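Local structure of putative amidohydrolase (Unidentified, 3MKV) at residues A[63-68]-A[274-279]; A[92-97]-A[127-132]; A[104-109]-A[361-366]; A[280-285]-A[325-330]. The protein probably hydrolyses dipeptides that end in proline, acting as a zinc-dependent prolidase of the amidohydrolase superfamily. One frame throughout, in Å; residues are numbered along the deposited sequence.

Contact 1. Residues A[63-68]-A[274-279]; sequences DLHVHV and VPTLVT. With ZN (zinc ion), chain I.
Leu64 and His65 meet Val274 and Thr276 in a buried, wholly apolar contact inside the barrel of an amidohydrolase, where the chain leaving the strand 56-63 passes the end of the strand 272-274. No hydrogen bond joins the two segments; they touch through methyl groups and the CB methylenes of Leu64 and His65. Leu64 crosses Val274 at about a right angle, its CD1 lying 3.9 Å from Val274 CG2, while the other methyl, Val274 CG1, rests 4.0 Å from Leu64 CB. Branched aliphatic residues suit this spot because each offers two methyls to a neighbour without any polar group to satisfy.

One step along, Thr276 sets CG2 against His65 CB at 4.0 Å and slants toward the imidazole. Its first torsion of 59° separates the tasks of the two branches: the methyl meets His65, and OG1 hydrogen-bonds His254 ND1, a ligand of the second zinc. The imidazole of His65 is fixed at both nitrogens, since ND1 bonds to Glu253 and NE2 binds zinc at 2.0 Å. With CG anti to the backbone N (chi1 -162°), the ring reaches the metal, which His67 NE2 also holds, at 2.1 Å. At the backbone of His65, Asp63 OD1 accepts the N-H at 2.8 Å, nearly straight (170°), closing an Asx turn where the chain changes direction.

Asp326 and the carboxylated Lys193 complete this zinc site. The His-X-His pair following the first barrel strand is the metal-binding signature of the amidohydrolase superfamily.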
# COMPACT_ATOMS: atom_id res chain seq x y z
N ASP A 63 28.07 -9.06 -33.33
CA ASP A 63 28.58 -8.92 -31.95
C ASP A 63 27.55 -9.40 -30.93
O ASP A 63 26.43 -8.88 -30.85
CB ASP A 63 29.03 -7.49 -31.65
CG ASP A 63 29.71 -7.37 -30.30
OD1 ASP A 63 29.42 -8.20 -29.41
OD2 ASP A 63 30.53 -6.45 -30.11
N LEU A 64 27.95 -10.40 -30.13
CA LEU A 64 27.03 -11.14 -29.27
C LEU A 64 26.88 -10.52 -27.89
O LEU A 64 26.12 -11.03 -27.06
CB LEU A 64 27.48 -12.59 -29.13
CG LEU A 64 27.20 -13.56 -30.28
CD1 LEU A 64 27.67 -14.97 -29.91
CD2 LEU A 64 25.72 -13.55 -30.63
N HIS A 65 27.58 -9.43 -27.63
CA HIS A 65 27.52 -8.81 -26.31
C HIS A 65 27.76 -7.31 -26.35
O HIS A 65 28.87 -6.84 -26.16
CB HIS A 65 28.49 -9.49 -25.33
CG HIS A 65 28.18 -9.21 -23.90
ND1 HIS A 65 27.91 -10.22 -22.99
CD2 HIS A 65 28.08 -8.05 -23.21
CE1 HIS A 65 27.66 -9.68 -21.81
NE2 HIS A 65 27.75 -8.37 -21.92
N VAL A 66 26.70 -6.55 -26.58
CA VAL A 66 26.80 -5.11 -26.50
C VAL A 66 25.77 -4.59 -25.52
O VAL A 66 24.82 -5.29 -25.16
CB VAL A 66 26.60 -4.42 -27.89
CG1 VAL A 66 27.62 -4.92 -28.89
CG2 VAL A 66 25.20 -4.66 -28.42
N HIS A 67 25.97 -3.36 -25.07
CA HIS A 67 24.94 -2.61 -24.36
C HIS A 67 24.73 -1.28 -25.08
O HIS A 67 25.54 -0.37 -24.98
CB HIS A 67 25.34 -2.40 -22.91
CG HIS A 67 25.54 -3.67 -22.16
ND1 HIS A 67 24.48 -4.44 -21.71
CD2 HIS A 67 26.66 -4.33 -21.79
CE1 HIS A 67 24.95 -5.51 -21.09
NE2 HIS A 67 26.27 -5.47 -21.13
N VAL A 68 23.64 -1.19 -25.81
CA VAL A 68 23.42 0.01 -26.60
C VAL A 68 23.15 1.23 -25.71
O VAL A 68 23.52 2.35 -26.07
CB VAL A 68 22.31 -0.20 -27.65
CG1 VAL A 68 21.70 1.13 -28.06
CG2 VAL A 68 22.88 -0.94 -28.86
N VAL A 274 31.31 -16.47 -24.70
CA VAL A 274 31.50 -15.21 -25.41
C VAL A 274 32.44 -14.32 -24.60
O VAL A 274 32.01 -13.61 -23.69
CB VAL A 274 30.18 -14.45 -25.62
CG1 VAL A 274 30.44 -13.21 -26.46
CG2 VAL A 274 29.13 -15.35 -26.28
N PRO A 275 33.73 -14.36 -24.96
CA PRO A 275 34.76 -13.55 -24.33
C PRO A 275 34.56 -12.10 -24.73
O PRO A 275 34.11 -11.84 -25.84
CB PRO A 275 36.07 -14.08 -24.95
CG PRO A 275 35.70 -15.41 -25.59
CD PRO A 275 34.28 -15.22 -26.02
N THR A 276 34.90 -11.17 -23.85
CA THR A 276 34.73 -9.75 -24.16
C THR A 276 35.97 -8.96 -23.77
O THR A 276 35.89 -7.95 -23.05
CB THR A 276 33.46 -9.19 -23.48
OG1 THR A 276 33.56 -9.35 -22.05
CG2 THR A 276 32.21 -9.93 -23.98
N LEU A 277 37.12 -9.42 -24.26
CA LEU A 277 38.46 -8.92 -23.85
C LEU A 277 38.71 -7.42 -24.01
O LEU A 277 39.33 -6.79 -23.16
CB LEU A 277 39.57 -9.69 -24.59
CG LEU A 277 39.52 -11.22 -24.47
CD1 LEU A 277 40.65 -11.87 -25.24
CD2 LEU A 277 39.56 -11.62 -23.00
N VAL A 278 38.24 -6.85 -25.10
CA VAL A 278 38.52 -5.45 -25.40
C VAL A 278 38.05 -4.52 -24.27
O VAL A 278 38.66 -3.48 -24.01
CB VAL A 278 37.88 -5.02 -26.74
CG1 VAL A 278 36.36 -5.20 -26.68
CG2 VAL A 278 38.28 -3.59 -27.10
N THR A 279 36.96 -4.90 -23.61
CA THR A 279 36.39 -4.06 -22.58
C THR A 279 37.31 -3.92 -21.37
O THR A 279 37.41 -2.85 -20.79
CB THR A 279 35.02 -4.57 -22.11
OG1 THR A 279 34.46 -3.62 -21.19
CG2 THR A 279 35.15 -5.92 -21.42
ZN ZN I . 27.71 -6.85 -20.54

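Contact 2. Residues A[92-97]-A[127-132]; sequences PIMRAM and PRLFVS
Met94 and Met97 of the helix 83-99 pack on Pro127, just before the strand 128-131, and on Leu129 within it, a helix-on-sheet contact of the TIM-barrel domain in which an outer helix covers the parallel strands 102-107 and 128-131. The helix runs directly before the strand 102-107 in the chain, and Val105 of that strand touches both Pro127 and Leu129 from the sheet.

Apolar side-chain packing carries the contact. Met97 crosses the proline ring at about a right angle: its CB lies 3.6 Å from Pro127 CG, and its sulfur SD follows at 4.1 Å from the same carbon. Beyond CG the Met97 chain runs extended, so its far end moves away from the proline and its methyl packs on Val66 and Val68. Met94 sets CB 4.2 Å from Pro127 CD. Its first torsion (chi1 -82°) and extended second one bring SD within 4.2 Å of Leu129 CD1, again crossing nearly at right angles, and the bend at chi3 turns only the terminal methyl. Long, unbranched methionine side chains reach several neighbours at once; Met94 also touches Phe115 and Val119 of the helix 113-120.

Backbone meets side chain at the proline. Pro127 has no N-H to donate, and its compact ring fits close to the helix main chain: the carbonyl oxygen Met94 O lies only 3.2 Å from the ring carbon Pro127 CD.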
# COMPACT_ATOMS: atom_id res chain seq x y z
N PRO A 92 23.54 7.66 -31.96
CA PRO A 92 24.88 7.69 -32.53
C PRO A 92 25.65 6.39 -32.24
O PRO A 92 26.40 5.92 -33.10
CB PRO A 92 25.55 8.88 -31.82
CG PRO A 92 24.67 9.17 -30.63
CD PRO A 92 23.30 8.78 -31.04
N ILE A 93 25.44 5.82 -31.06
CA ILE A 93 26.09 4.56 -30.70
C ILE A 93 25.72 3.41 -31.64
O ILE A 93 26.58 2.69 -32.12
CB ILE A 93 25.80 4.16 -29.24
CG1 ILE A 93 26.43 5.18 -28.28
CG2 ILE A 93 26.32 2.76 -28.95
CD1 ILE A 93 26.24 4.88 -26.82
N MET A 94 24.43 3.25 -31.90
CA MET A 94 23.98 2.20 -32.81
C MET A 94 24.50 2.40 -34.23
O MET A 94 24.82 1.44 -34.94
CB MET A 94 22.46 2.10 -32.81
CG MET A 94 21.86 1.30 -31.65
SD MET A 94 20.07 1.16 -31.77
CE MET A 94 19.58 2.88 -31.65
N ARG A 95 24.57 3.67 -34.64
CA ARG A 95 24.98 4.03 -35.99
C ARG A 95 26.45 3.67 -36.23
O ARG A 95 26.84 3.23 -37.31
CB ARG A 95 24.79 5.53 -36.18
CG ARG A 95 24.25 5.93 -37.53
CD ARG A 95 23.42 7.20 -37.43
NE ARG A 95 22.74 7.49 -38.69
CZ ARG A 95 23.37 7.91 -39.78
NH1 ARG A 95 24.69 8.09 -39.76
NH2 ARG A 95 22.69 8.15 -40.89
N ALA A 96 27.27 3.86 -35.20
CA ALA A 96 28.69 3.61 -35.33
C ALA A 96 29.00 2.11 -35.39
O ALA A 96 30.01 1.72 -35.99
CB ALA A 96 29.45 4.27 -34.21
N MET A 97 28.14 1.29 -34.79
CA MET A 97 28.34 -0.17 -34.79
C MET A 97 28.21 -0.65 -36.21
O MET A 97 29.04 -1.42 -36.70
CB MET A 97 27.33 -0.90 -33.89
CG MET A 97 27.45 -0.61 -32.38
SD MET A 97 26.23 -1.51 -31.38
CE MET A 97 26.88 -1.28 -29.76
N PRO A 127 22.50 -1.81 -36.23
CA PRO A 127 22.53 -3.24 -36.43
C PRO A 127 21.15 -3.84 -36.16
O PRO A 127 20.38 -3.28 -35.39
CB PRO A 127 23.52 -3.72 -35.35
CG PRO A 127 24.20 -2.50 -34.84
CD PRO A 127 23.26 -1.37 -35.06
N ARG A 128 20.84 -4.95 -36.81
CA ARG A 128 19.69 -5.74 -36.43
C ARG A 128 19.90 -6.11 -34.97
O ARG A 128 21.01 -6.46 -34.57
CB ARG A 128 19.61 -6.98 -37.31
CG ARG A 128 18.62 -8.01 -36.82
CD ARG A 128 18.64 -9.24 -37.71
NE ARG A 128 18.43 -8.92 -39.12
CZ ARG A 128 19.41 -8.66 -39.98
NH1 ARG A 128 20.67 -8.68 -39.57
NH2 ARG A 128 19.12 -8.39 -41.25
N LEU A 129 18.84 -6.03 -34.18
CA LEU A 129 18.98 -6.15 -32.72
C LEU A 129 18.35 -7.41 -32.16
O LEU A 129 17.17 -7.68 -32.37
CB LEU A 129 18.36 -4.94 -32.01
CG LEU A 129 19.03 -3.57 -32.11
CD1 LEU A 129 18.33 -2.61 -31.15
CD2 LEU A 129 20.51 -3.64 -31.77
N PHE A 130 19.15 -8.20 -31.46
CA PHE A 130 18.63 -9.30 -30.66
C PHE A 130 18.76 -8.91 -29.20
O PHE A 130 19.86 -8.96 -28.63
CB PHE A 130 19.39 -10.59 -30.94
CG PHE A 130 18.97 -11.29 -32.20
CD1 PHE A 130 19.39 -10.82 -33.44
CD2 PHE A 130 18.17 -12.41 -32.15
CE1 PHE A 130 19.02 -11.46 -34.60
CE2 PHE A 130 17.79 -13.06 -33.31
CZ PHE A 130 18.21 -12.58 -34.54
N VAL A 131 17.64 -8.52 -28.59
CA VAL A 131 17.65 -7.88 -27.28
C VAL A 131 17.29 -8.81 -26.12
O VAL A 131 16.50 -9.75 -26.26
CB VAL A 131 16.72 -6.65 -27.29
CG1 VAL A 131 17.09 -5.70 -28.45
CG2 VAL A 131 15.27 -7.09 -27.40
N SER A 132 17.88 -8.51 -24.97
CA SER A 132 17.67 -9.27 -23.75
C SER A 132 16.63 -8.63 -22.83
O SER A 132 16.17 -9.26 -21.88
CB SER A 132 18.98 -9.38 -22.97
OG SER A 132 19.91 -10.21 -23.65

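Contact 3. Residues A[104-109]-A[361-366]; sequences TVRDAG and EVLGMQ
The strand 102-107 runs past the C-terminal end of the helix 348-362 with no backbone bond between them, the nearest alpha carbons, Arg106 CA and Leu363 CA, being 8.3 Å apart; Gly364, at positive phi, ends the helix in a Schellman motif, its N bonding Glu361 O at 2.9 Å. Thr104 and Leu363 meet tip to tip, CG2 of the threonine lying 3.9 Å from CD1 of the leucine. The first torsion of Thr104 (chi1 -63°) sets CG2 anti to the backbone N for this contact and leaves OG1 to Arg128 NH1. The other leucine methyl, CD2, rests 4.2 Å from Arg106 CD, so Leu363 spans two residues that project from the same side of the strand.

Strand 102-107 lies beside 56-63 and 128-131, all three parallel, in the TIM-barrel sheet, and the helix end packs where Thr104 and Arg106 point. Arg106 rises with CG anti to its own N, then turns at chi3 (63°). The Arg106 side chain crosses Val362 at about a right angle, and its NH1 comes to 3.6 Å from Val362 CG1, which lies oblique to the guanidinium.

A buried guanidinium needs many acceptors: NE gives to Leu64 O, NH1 to Tyr230 and Thr251, and NH2 forms a salt bridge with Glu253, the carboxylate that also holds the metal ligand His65. Arg106 therefore probably helps to position that second-shell glutamate. Past the strand end, Asp107 OD1 accepts the N-H of Gly109 at 2.8 Å in an Asx turn, the donor lying above the carboxylate plane.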
# COMPACT_ATOMS: atom_id res chain seq x y z
N THR A 104 24.53 -7.27 -37.27
CA THR A 104 23.67 -7.80 -36.22
C THR A 104 24.41 -7.70 -34.89
O THR A 104 25.63 -7.87 -34.83
CB THR A 104 23.28 -9.28 -36.45
OG1 THR A 104 22.51 -9.40 -37.65
CG2 THR A 104 22.44 -9.79 -35.29
N VAL A 105 23.66 -7.38 -33.83
CA VAL A 105 24.21 -7.48 -32.48
C VAL A 105 23.24 -8.13 -31.50
O VAL A 105 22.02 -8.04 -31.66
CB VAL A 105 24.64 -6.11 -31.95
CG1 VAL A 105 25.84 -5.58 -32.74
CG2 VAL A 105 23.44 -5.13 -31.98
N ARG A 106 23.80 -8.79 -30.50
CA ARG A 106 22.99 -9.28 -29.39
C ARG A 106 23.23 -8.36 -28.22
O ARG A 106 24.36 -8.22 -27.74
CB ARG A 106 23.36 -10.72 -29.01
CG ARG A 106 22.37 -11.38 -28.06
CD ARG A 106 22.80 -12.78 -27.72
NE ARG A 106 24.08 -12.79 -27.01
CZ ARG A 106 24.56 -13.85 -26.36
NH1 ARG A 106 23.85 -14.96 -26.32
NH2 ARG A 106 25.73 -13.79 -25.74
N ASP A 107 22.17 -7.69 -27.79
CA ASP A 107 22.29 -6.79 -26.66
C ASP A 107 22.11 -7.57 -25.36
O ASP A 107 21.13 -8.30 -25.19
CB ASP A 107 21.32 -5.62 -26.76
CG ASP A 107 21.48 -4.64 -25.62
OD1 ASP A 107 21.04 -4.95 -24.49
OD2 ASP A 107 22.06 -3.56 -25.84
N ALA A 108 23.08 -7.43 -24.47
CA ALA A 108 23.18 -8.27 -23.29
C ALA A 108 22.47 -7.68 -22.08
O ALA A 108 22.50 -8.26 -21.00
CB ALA A 108 24.65 -8.55 -22.99
N GLY A 109 21.82 -6.53 -22.25
CA GLY A 109 21.09 -5.93 -21.16
C GLY A 109 20.87 -4.44 -21.36
O GLY A 109 21.83 -3.68 -21.57
N GLU A 361 25.18 -19.11 -35.05
CA GLU A 361 24.72 -20.34 -34.45
C GLU A 361 24.10 -20.01 -33.09
O GLU A 361 23.00 -20.47 -32.77
CB GLU A 361 25.90 -21.30 -34.28
CG GLU A 361 25.59 -22.75 -34.64
CD GLU A 361 26.74 -23.70 -34.31
OE1 GLU A 361 27.92 -23.26 -34.37
OE2 GLU A 361 26.46 -24.88 -33.99
N VAL A 362 24.81 -19.20 -32.32
CA VAL A 362 24.31 -18.73 -31.03
C VAL A 362 22.91 -18.11 -31.13
O VAL A 362 22.13 -18.18 -30.18
CB VAL A 362 25.26 -17.70 -30.41
CG1 VAL A 362 24.61 -17.06 -29.18
CG2 VAL A 362 26.59 -18.35 -30.06
N LEU A 363 22.60 -17.50 -32.27
CA LEU A 363 21.35 -16.77 -32.45
C LEU A 363 20.26 -17.63 -33.05
O LEU A 363 19.14 -17.16 -33.26
CB LEU A 363 21.57 -15.55 -33.36
CG LEU A 363 22.60 -14.50 -32.94
CD1 LEU A 363 22.83 -13.51 -34.07
CD2 LEU A 363 22.14 -13.76 -31.70
N GLY A 364 20.59 -18.88 -33.35
CA GLY A 364 19.66 -19.80 -34.00
C GLY A 364 19.41 -19.37 -35.44
O GLY A 364 18.32 -19.55 -35.97
N MET A 365 20.45 -18.80 -36.05
CA MET A 365 20.34 -18.25 -37.39
C MET A 365 21.34 -18.88 -38.37
O MET A 365 21.78 -18.24 -39.32
CB MET A 365 20.49 -16.72 -37.38
CG MET A 365 19.37 -15.96 -36.66
SD MET A 365 17.80 -15.92 -37.57
CE MET A 365 16.63 -15.91 -36.23
N GLN A 366 21.68 -20.15 -38.15
CA GLN A 366 22.58 -20.84 -39.07
C GLN A 366 21.97 -20.82 -40.47
O GLN A 366 20.81 -21.22 -40.66
CB GLN A 366 22.88 -22.28 -38.64
CG GLN A 366 21.71 -23.01 -37.98
CD GLN A 366 21.69 -22.87 -36.46
OE1 GLN A 366 20.70 -22.42 -35.88
NE2 GLN A 366 22.79 -23.25 -35.82

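Contact 4. Residues A[280-285]-A[325-330]; sequences YDALAS and TDLLGE. With ZN (zinc ion), chain I.
Beside the zinc site of this amidohydrolase, Leu327 and Leu328, which directly follow the metal ligand Asp326, lean on Ala282 and Leu283 of the helix 277-286. The touches are purely apolar and rather long. Leu327 CD2 lies 4.2 Å from Ala282 CB; the alanine, with nothing beyond CB, lets the loop come up to the helix face. One residue on, Leu328 CD1 meets Leu283 CD2 at 4.3 Å, methyl against methyl. These two consecutive leucines send their side chains to separate places on the helix, so the loop touches it at two points.

Asp326 itself binds zinc through OD1 at 2.4 Å, whereas its OD2 stays 3.3 Å from the metal, so the carboxylate is essentially monodentate. CG anti to the backbone N (chi1 -167°) carries the carboxylate to the ion, which His65 and His67 also bind. The backbone of Asp326 has positive phi (60°), and its carbonyl oxygen accepts from Thr279 OG1 in the same helix.

Hydrophobic contacts impose little direction of their own, so the hydrogen bonds made by the backbone of Asp326, to Thr279 OG1 and with the backbone of His65, probably orient the ligand, while the leucines add apolar packing alongside.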
# COMPACT_ATOMS: atom_id res chain seq x y z
N TYR A 280 37.99 -5.00 -21.01
CA TYR A 280 38.90 -4.95 -19.86
C TYR A 280 40.11 -4.05 -20.13
O TYR A 280 40.51 -3.27 -19.27
CB TYR A 280 39.29 -6.36 -19.43
CG TYR A 280 38.06 -7.22 -19.26
CD1 TYR A 280 37.07 -6.83 -18.37
CD2 TYR A 280 37.87 -8.38 -20.00
CE1 TYR A 280 35.92 -7.58 -18.21
CE2 TYR A 280 36.71 -9.14 -19.85
CZ TYR A 280 35.74 -8.72 -18.94
OH TYR A 280 34.58 -9.43 -18.76
N ASP A 281 40.67 -4.15 -21.33
CA ASP A 281 41.76 -3.27 -21.75
C ASP A 281 41.38 -1.78 -21.68
O ASP A 281 42.24 -0.93 -21.44
CB ASP A 281 42.22 -3.62 -23.16
CG ASP A 281 42.96 -4.95 -23.22
OD1 ASP A 281 43.55 -5.25 -24.28
OD2 ASP A 281 42.95 -5.68 -22.20
N ALA A 282 40.10 -1.48 -21.89
CA ALA A 282 39.62 -0.10 -21.89
C ALA A 282 39.30 0.41 -20.50
O ALA A 282 39.55 1.57 -20.18
CB ALA A 282 38.40 0.03 -22.79
N LEU A 283 38.72 -0.45 -19.66
CA LEU A 283 38.41 -0.06 -18.29
C LEU A 283 39.69 0.36 -17.57
O LEU A 283 39.70 1.31 -16.79
CB LEU A 283 37.72 -1.20 -17.55
CG LEU A 283 36.27 -1.50 -17.95
CD1 LEU A 283 35.78 -2.79 -17.31
CD2 LEU A 283 35.36 -0.32 -17.60
N ALA A 284 40.78 -0.36 -17.85
CA ALA A 284 42.07 -0.05 -17.25
C ALA A 284 42.66 1.25 -17.81
O ALA A 284 43.18 2.07 -17.06
CB ALA A 284 43.04 -1.21 -17.45
N SER A 285 42.57 1.43 -19.13
CA SER A 285 43.21 2.56 -19.82
C SER A 285 42.57 3.92 -19.59
O SER A 285 43.25 4.91 -19.35
CB SER A 285 43.26 2.30 -21.34
OG SER A 285 43.77 1.01 -21.63
N THR A 325 32.10 -7.80 -27.22
CA THR A 325 32.92 -6.65 -26.86
C THR A 325 32.62 -6.10 -25.46
O THR A 325 33.54 -5.88 -24.68
CB THR A 325 32.83 -5.53 -27.95
OG1 THR A 325 31.46 -5.11 -28.11
CG2 THR A 325 33.37 -6.02 -29.30
N ASP A 326 31.33 -5.87 -25.16
CA ASP A 326 30.90 -5.40 -23.84
C ASP A 326 31.50 -4.06 -23.43
O ASP A 326 31.93 -3.89 -22.29
CB ASP A 326 31.21 -6.45 -22.76
CG ASP A 326 30.50 -6.18 -21.44
OD1 ASP A 326 29.45 -5.49 -21.44
OD2 ASP A 326 30.98 -6.65 -20.39
N LEU A 327 31.50 -3.10 -24.34
CA LEU A 327 32.11 -1.79 -24.08
C LEU A 327 31.11 -0.75 -23.55
O LEU A 327 29.90 -0.84 -23.81
CB LEU A 327 32.80 -1.27 -25.35
CG LEU A 327 34.06 -2.03 -25.79
CD1 LEU A 327 34.34 -1.86 -27.27
CD2 LEU A 327 35.28 -1.64 -24.96
N LEU A 328 31.62 0.26 -22.83
CA LEU A 328 30.78 1.28 -22.19
C LEU A 328 31.15 2.69 -22.62
O LEU A 328 32.30 2.96 -22.96
CB LEU A 328 30.91 1.19 -20.66
CG LEU A 328 30.85 -0.20 -20.01
CD1 LEU A 328 31.21 -0.12 -18.54
CD2 LEU A 328 29.49 -0.86 -20.19
N GLY A 329 30.18 3.59 -22.59
CA GLY A 329 30.43 5.01 -22.82
C GLY A 329 31.27 5.34 -24.04
O GLY A 329 30.94 4.95 -25.16
N GLU A 330 32.33 6.07 -23.79
CA GLU A 330 33.27 6.54 -24.79
C GLU A 330 33.99 5.40 -25.48
O GLU A 330 34.34 5.49 -26.63
CB GLU A 330 34.28 7.46 -24.13
CG GLU A 330 33.73 8.81 -23.71
CD GLU A 330 33.06 8.82 -22.34
OE1 GLU A 330 32.82 7.75 -21.74
OE2 GLU A 330 32.76 9.93 -21.85
ZN ZN I . 27.71 -6.85 -20.54

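How the contacts relate
All four contacts are buried, and none has a hydrogen bond between its own two segments; they differ in what surrounds them. Contacts 1 and 4 share the helix 277-286 and one zinc ion, supplying two histidines and an aspartate respectively, and Asp63 of the first bonds Thr325 of the second. Contacts 2 and 3 reach neighbouring strands of the same sheet: contact 2 covers it with sulfur and aliphatic groups, whereas contact 3 buries a charged arginine amid several polar partners. Contact 1 lies nearest the chain centre and touches each of the others, while contact 4, about 14 Å from that centre, touches neither contact 2 nor contact 3.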